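Local coordinates for YflH protein (Bacillus subtilis, PDB 3D0W) that is of unknown function but belongs to the DUF3243 family and folds as a small all-helical domain, at residues Y35-V40 with I59-Y63. Sequence-based numbering, arbitrary orientation.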
ATOM      1  N   TYR A  35      -4.335 -13.894   4.604  1.00 29.56           N
ATOM      2  CA  TYR A  35      -5.197 -14.109   3.448  1.00 29.23           C
ATOM      3  C   TYR A  35      -4.354 -14.085   2.166  1.00 30.71           C
ATOM      4  O   TYR A  35      -4.587 -14.868   1.244  1.00 31.28           O
ATOM      5  CB  TYR A  35      -6.283 -13.023   3.405  1.00 30.19           C
ATOM      6  CG  TYR A  35      -7.190 -13.081   2.197  1.00 32.98           C
ATOM      7  CD1 TYR A  35      -7.962 -14.212   1.932  1.00 32.55           C
ATOM      8  CD2 TYR A  35      -7.269 -12.005   1.309  1.00 32.63           C
ATOM      9  CE1 TYR A  35      -8.791 -14.272   0.815  1.00 34.07           C
ATOM     10  CE2 TYR A  35      -8.091 -12.054   0.190  1.00 33.19           C
ATOM     11  CZ  TYR A  35      -8.851 -13.192  -0.054  1.00 35.76           C
ATOM     12  OH  TYR A  35      -9.662 -13.256  -1.169  1.00 36.00           O
ATOM     13  N   LEU A  36      -3.372 -13.190   2.111  1.00 28.34           N
ATOM     14  CA  LEU A  36      -2.504 -13.105   0.939  1.00 27.67           C
ATOM     15  C   LEU A  36      -1.656 -14.365   0.876  1.00 25.73           C
ATOM     16  O   LEU A  36      -1.479 -14.963  -0.185  1.00 24.96           O
ATOM     17  CB  LEU A  36      -1.596 -11.870   1.022  1.00 25.84           C
ATOM     18  CG  LEU A  36      -2.295 -10.501   0.997  1.00 27.95           C
ATOM     19  CD1 LEU A  36      -1.256  -9.387   0.931  1.00 26.87           C
ATOM     20  CD2 LEU A  36      -3.220 -10.418  -0.189  1.00 27.12           C
ATOM     21  N   LYS A  37      -1.127 -14.763   2.025  1.00 27.66           N
ATOM     22  CA  LYS A  37      -0.316 -15.965   2.095  1.00 29.38           C
ATOM     23  C   LYS A  37      -1.162 -17.157   1.624  1.00 30.02           C
ATOM     24  O   LYS A  37      -0.639 -18.085   1.010  1.00 30.38           O
ATOM     25  CB  LYS A  37       0.187 -16.171   3.528  1.00 31.92           C
ATOM     26  CG  LYS A  37       1.306 -17.194   3.647  1.00 36.92           C
ATOM     27  CD  LYS A  37       1.981 -17.139   5.012  1.00 40.93           C
ATOM     28  CE  LYS A  37       2.680 -15.802   5.235  1.00 43.95           C
ATOM     29  NZ  LYS A  37       3.412 -15.759   6.531  1.00 45.89           N
ATOM     30  N   LYS A  38      -2.470 -17.120   1.892  1.00 30.76           N
ATOM     31  CA  LYS A  38      -3.378 -18.192   1.465  1.00 32.24           C
ATOM     32  C   LYS A  38      -3.465 -18.216  -0.052  1.00 31.13           C
ATOM     33  O   LYS A  38      -3.434 -19.286  -0.671  1.00 28.77           O
ATOM     34  CB  LYS A  38      -4.795 -17.996   2.026  1.00 34.73           C
ATOM     35  CG  LYS A  38      -4.938 -18.241   3.521  1.00 41.28           C
ATOM     36  CD  LYS A  38      -6.150 -19.126   3.848  1.00 44.03           C
ATOM     37  CE  LYS A  38      -7.490 -18.431   3.601  1.00 46.46           C
ATOM     38  NZ  LYS A  38      -7.784 -18.178   2.159  1.00 48.23           N
ATOM     39  N   GLN A  39      -3.588 -17.026  -0.640  1.00 29.16           N
ATOM     40  CA  GLN A  39      -3.671 -16.873  -2.090  1.00 30.09           C
ATOM     41  C   GLN A  39      -2.442 -17.490  -2.742  1.00 29.24           C
ATOM     42  O   GLN A  39      -2.552 -18.237  -3.712  1.00 29.60           O
ATOM     43  CB  GLN A  39      -3.705 -15.392  -2.491  1.00 32.68           C
ATOM     44  CG  GLN A  39      -4.730 -14.515  -1.794  1.00 37.06           C
ATOM     45  CD  GLN A  39      -6.149 -14.873  -2.156  1.00 38.90           C
ATOM     46  OE1 GLN A  39      -6.765 -15.727  -1.526  1.00 43.94           O
ATOM     47  NE2 GLN A  39      -6.675 -14.224  -3.187  1.00 40.67           N
ATOM     48  N   VAL A  40      -1.271 -17.140  -2.210  1.00 27.84           N
ATOM     49  CA  VAL A  40       0.004 -17.619  -2.735  1.00 26.68           C
ATOM     50  C   VAL A  40       0.153 -19.135  -2.656  1.00 26.25           C
ATOM     51  O   VAL A  40       0.419 -19.784  -3.663  1.00 22.45           O
ATOM     52  CB  VAL A  40       1.194 -16.959  -1.995  1.00 27.00           C
ATOM     53  CG1 VAL A  40       2.509 -17.566  -2.469  1.00 28.55           C
ATOM     54  CG2 VAL A  40       1.190 -15.451  -2.250  1.00 29.06           C
ATOM     55  N   ILE A  59       0.899 -14.403  -8.825  1.00 23.61           N
ATOM     56  CA  ILE A  59      -0.322 -14.782  -8.130  1.00 22.81           C
ATOM     57  C   ILE A  59      -0.982 -13.584  -7.446  1.00 21.96           C
ATOM     58  O   ILE A  59      -2.195 -13.393  -7.555  1.00 22.18           O
ATOM     59  CB  ILE A  59      -0.041 -15.888  -7.098  1.00 26.74           C
ATOM     60  CG1 ILE A  59       0.432 -17.156  -7.823  1.00 26.06           C
ATOM     61  CG2 ILE A  59      -1.294 -16.176  -6.287  1.00 26.47           C
ATOM     62  CD1 ILE A  59       1.085 -18.193  -6.901  1.00 25.21           C
ATOM     63  N   LEU A  60      -0.196 -12.769  -6.750  1.00 20.57           N
ATOM     64  CA  LEU A  60      -0.756 -11.599  -6.082  1.00 21.32           C
ATOM     65  C   LEU A  60      -1.269 -10.588  -7.113  1.00 20.27           C
ATOM     66  O   LEU A  60      -2.255  -9.895  -6.871  1.00 19.93           O
ATOM     67  CB  LEU A  60       0.289 -10.955  -5.152  1.00 20.48           C
ATOM     68  CG  LEU A  60       0.661 -11.807  -3.927  1.00 24.15           C
ATOM     69  CD1 LEU A  60       1.645 -11.073  -3.028  1.00 22.95           C
ATOM     70  CD2 LEU A  60      -0.609 -12.129  -3.140  1.00 24.20           C
ATOM     71  N   GLY A  61      -0.600 -10.518  -8.263  1.00 21.43           N
ATOM     72  CA  GLY A  61      -1.027  -9.608  -9.319  1.00 22.89           C
ATOM     73  C   GLY A  61      -2.392 -10.027  -9.845  1.00 23.33           C
ATOM     74  O   GLY A  61      -3.290  -9.191 -10.014  1.00 20.40           O
ATOM     75  N   ASP A  62      -2.548 -11.324 -10.106  1.00 23.21           N
ATOM     76  CA  ASP A  62      -3.825 -11.850 -10.576  1.00 24.73           C
ATOM     77  C   ASP A  62      -4.899 -11.567  -9.526  1.00 23.42           C
ATOM     78  O   ASP A  62      -6.040 -11.244  -9.859  1.00 26.81           O
ATOM     79  CB  ASP A  62      -3.740 -13.360 -10.836  1.00 25.78           C
ATOM     80  CG  ASP A  62      -2.898 -13.701 -12.057  1.00 31.49           C
ATOM     81  OD1 ASP A  62      -2.663 -12.806 -12.898  1.00 33.62           O
ATOM     82  OD2 ASP A  62      -2.480 -14.871 -12.182  1.00 36.93           O
ATOM     83  N   TYR A  63      -4.528 -11.688  -8.255  1.00 23.76           N
ATOM     84  CA  TYR A  63      -5.455 -11.429  -7.152  1.00 22.06           C
ATOM     85  C   TYR A  63      -5.973  -9.988  -7.212  1.00 22.53           C
ATOM     86  O   TYR A  63      -7.187  -9.744  -7.185  1.00 20.11           O
ATOM     87  CB  TYR A  63      -4.751 -11.684  -5.814  1.00 21.44           C
ATOM     88  CG  TYR A  63      -5.345 -10.942  -4.631  1.00 25.23           C
ATOM     89  CD1 TYR A  63      -6.653 -11.191  -4.199  1.00 27.42           C
ATOM     90  CD2 TYR A  63      -4.602  -9.985  -3.951  1.00 25.68           C
ATOM     91  CE1 TYR A  63      -7.199 -10.497  -3.116  1.00 24.96           C
ATOM     92  CE2 TYR A  63      -5.133  -9.289  -2.873  1.00 26.37           C
ATOM     93  CZ  TYR A  63      -6.429  -9.548  -2.459  1.00 27.72           C
ATOM     94  OH  TYR A  63      -6.940  -8.848  -1.392  1.00 29.84           O
TER
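Tyr-63 bridges the two segments, reaching from 59-63 to Tyr-35, Leu-36 and Gln-39 of segment 35-40. Its CG lies anti to the backbone N (chi1 156°), which sends the ring toward segment 35-40. The tight part is apolar and buried, made by Leu-36, Val-40, Leu-60 and Tyr-63. Methyl CD2 of Leu-36 meets ring atom CE2 of Tyr-63 at 3.5 Å, the two side chains crossing at about a right angle. CD2 of Leu-60 packs on CG2 of Val-40 at 3.9 Å and, more loosely, on CB of Leu-36. The other side is nearer solvent, as Tyr-35, Gln-39 and Ile-59 are all partly exposed. Tyr-35 approaches the Tyr-63 ring obliquely, with planes 79° apart. The OH of Tyr-63 comes to the edge of the Tyr-35 ring, near its plane, 3.8 Å from CE2 of Tyr-35. The Gln-39 side chain crosses that of Tyr-63 at about a right angle, and its NE2 makes a van der Waals approach of 3.2 Å to CD1 of Tyr-63. The Gln-39 chain bends at chi2, and its CD lies over one face of the Tyr-35 ring. CG2 of Ile-59 touches the backbone O of Gln-39 at 3.5 Å and its CD1 touches the O of Val-40. With an alanine in place of Tyr-63, a gap is likely to open beside Leu-36 CD2, and the Tyr-35 edge and Gln-39 amide would probably lose their neighbour. The hydroxyl of Tyr-35 is hydrogen-bonded to Glu-68. The segment axes pass 9.8 Å apart and cross steeply, at 113°; the segments belong to helices 23-48 and 56-65. Helix 87-101 covers the buried side, with Leu-97 and Val-101 on Leu-36 and Val-98 on Leu-60. Helix 73-84 adds Glu-75, which touches both tyrosines.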